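Local coordinates for protein HupZ (Streptococcus sp. 'group A', PDB 5ESC) that degrades heme in vitro and is a dimeric split-barrel enzyme related to the FMN-binding pyridoxamine 5'-phosphate oxidases, at residues R35-D38 with F42-N45. Sequence-based numbering, arbitrary orientation.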
loop_
_atom_site.group_PDB
_atom_site.type_symbol
_atom_site.label_atom_id
_atom_site.label_comp_id
_atom_site.label_asym_id
_atom_site.label_seq_id
_atom_site.Cartn_x
_atom_site.Cartn_y
_atom_site.Cartn_z
ATOM N N ARG A 35 -3.335 -2.402 14.588
ATOM C CA ARG A 35 -4.370 -3.209 15.238
ATOM C C ARG A 35 -5.549 -2.380 15.664
ATOM O O ARG A 35 -5.403 -1.188 15.856
ATOM C CB ARG A 35 -3.772 -3.831 16.475
ATOM C CG ARG A 35 -3.128 -2.894 17.481
ATOM C CD ARG A 35 -2.081 -3.651 18.336
ATOM N NE ARG A 35 -1.527 -2.847 19.415
ATOM C CZ ARG A 35 -0.505 -2.017 19.341
ATOM N NH1 ARG A 35 -0.144 -1.326 20.395
ATOM N NH2 ARG A 35 0.189 -1.865 18.218
ATOM N N LEU A 36 -6.665 -2.986 15.943
ATOM C CA LEU A 36 -7.859 -2.240 16.291
ATOM C C LEU A 36 -7.832 -1.845 17.749
ATOM O O LEU A 36 -7.475 -2.637 18.624
ATOM C CB LEU A 36 -9.138 -3.068 16.010
ATOM C CG LEU A 36 -9.682 -3.202 14.630
ATOM C CD1 LEU A 36 -10.774 -4.296 14.528
ATOM C CD2 LEU A 36 -10.127 -1.918 13.916
ATOM N N TRP A 37 -8.243 -0.597 18.012
ATOM C CA TRP A 37 -8.472 -0.059 19.326
ATOM C C TRP A 37 -9.957 -0.176 19.659
ATOM O O TRP A 37 -10.324 -0.437 20.815
ATOM C CB TRP A 37 -8.107 1.433 19.345
ATOM C CG TRP A 37 -8.271 2.035 20.695
ATOM C CD1 TRP A 37 -9.357 2.762 21.163
ATOM C CD2 TRP A 37 -7.357 1.942 21.814
ATOM N NE1 TRP A 37 -9.158 3.100 22.428
ATOM C CE2 TRP A 37 -7.964 2.636 22.887
ATOM C CE3 TRP A 37 -6.119 1.348 22.008
ATOM C CZ2 TRP A 37 -7.363 2.787 24.127
ATOM C CZ3 TRP A 37 -5.506 1.471 23.275
ATOM C CH2 TRP A 37 -6.112 2.197 24.294
ATOM N N ASP A 38 -10.808 0.208 18.698
ATOM C CA ASP A 38 -12.260 0.096 18.851
ATOM C C ASP A 38 -12.836 -0.097 17.442
ATOM O O ASP A 38 -12.074 -0.147 16.460
ATOM C CB ASP A 38 -12.888 1.236 19.651
ATOM C CG ASP A 38 -12.777 2.613 19.028
ATOM O OD1 ASP A 38 -12.678 2.781 17.810
ATOM O OD2 ASP A 38 -12.812 3.578 19.782
ATOM N N PHE A 42 -7.752 2.488 14.722
ATOM C CA PHE A 42 -6.621 1.585 14.739
ATOM C C PHE A 42 -5.532 2.299 15.492
ATOM O O PHE A 42 -5.523 3.555 15.573
ATOM C CB PHE A 42 -6.045 1.340 13.346
ATOM C CG PHE A 42 -6.840 0.462 12.446
ATOM C CD1 PHE A 42 -6.584 -0.920 12.359
ATOM C CD2 PHE A 42 -7.839 1.005 11.620
ATOM C CE1 PHE A 42 -7.274 -1.705 11.497
ATOM C CE2 PHE A 42 -8.555 0.185 10.761
ATOM C CZ PHE A 42 -8.257 -1.161 10.672
ATOM N N ILE A 43 -4.574 1.567 16.046
ATOM C CA ILE A 43 -3.380 2.156 16.564
ATOM C C ILE A 43 -2.223 1.366 15.965
ATOM O O ILE A 43 -2.433 0.208 15.556
ATOM C CB ILE A 43 -3.275 2.240 18.131
ATOM C CG1 ILE A 43 -3.456 0.875 18.879
ATOM C CG2 ILE A 43 -4.250 3.342 18.700
ATOM C CD1 ILE A 43 -2.886 0.865 20.244
ATOM N N TYR A 44 -1.030 1.946 15.950
ATOM C CA TYR A 44 0.180 1.219 15.583
ATOM C C TYR A 44 1.339 1.752 16.414
ATOM O O TYR A 44 1.278 2.871 16.879
ATOM C CB TYR A 44 0.488 1.255 14.054
ATOM C CG TYR A 44 1.164 2.520 13.520
ATOM C CD1 TYR A 44 0.422 3.590 13.085
ATOM C CD2 TYR A 44 2.547 2.618 13.454
ATOM C CE1 TYR A 44 1.024 4.760 12.585
ATOM C CE2 TYR A 44 3.171 3.808 12.939
ATOM C CZ TYR A 44 2.382 4.857 12.515
ATOM O OH TYR A 44 2.887 6.020 11.992
ATOM N N ASN A 45 2.384 0.978 16.592
ATOM C CA ASN A 45 3.577 1.457 17.301
ATOM C C ASN A 45 4.562 2.137 16.314
ATOM O O ASN A 45 4.972 1.480 15.360
ATOM C CB ASN A 45 4.253 0.264 17.944
ATOM C CG ASN A 45 3.635 -0.127 19.208
ATOM O OD1 ASN A 45 2.434 -0.244 19.279
ATOM N ND2 ASN A 45 4.459 -0.358 20.262
#
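The edge hairpin of the split barrel, formed by strands 35-38 and 41-46, is held here by the antiparallel pair Arg-35 and Ile-43. This is a hydrogen-bonded pair: Arg-35 N donates to Ile-43 O at 2.9 Å, and Ile-43 N returns a bond of the same length to Arg-35 O. Both side chains rise on one face of the sheet. The arginine chain runs extended from CG to NE, long enough to reach past Ile-43 to Asn-45, where NH1 and NH2 both donate end-on to the single atom OD1, each at 3.0 Å. That oxygen lies in the guanidinium plane, although the amide itself is turned 47° from it. Ser-33 O takes a further bond from NH2, while Ala-93 O receives one from Asn-45 ND2, so the amide ties the hairpin to helix 88-97. The branched, apolar Ile-43 packs against the flat group: its CD1 lies over one guanidinium face, 3.5 Å from Arg-35 NH1, and also meets Trp-37 CE3 at 3.7 Å. Trp-37 starts out toward the partner strand, and with CG anti to the backbone N (chi1 -178°) its ring meets Ile-43 through CE3 and packs edge-to-face with Tyr-89. Leu-36 and Phe-42 form a non-hydrogen-bonded pair whose side chains diverge at first. Even so, Leu-36 CD2 comes back over the phenyl face in a CH-pi contact, 3.8 Å from the ring centroid of Phe-42, and helix 4-12 touches both residues. Beyond them, Trp-37 and Asp-38 both face Thr-41, the classic beta bulge that bends this edge strand just before the hairpin turn.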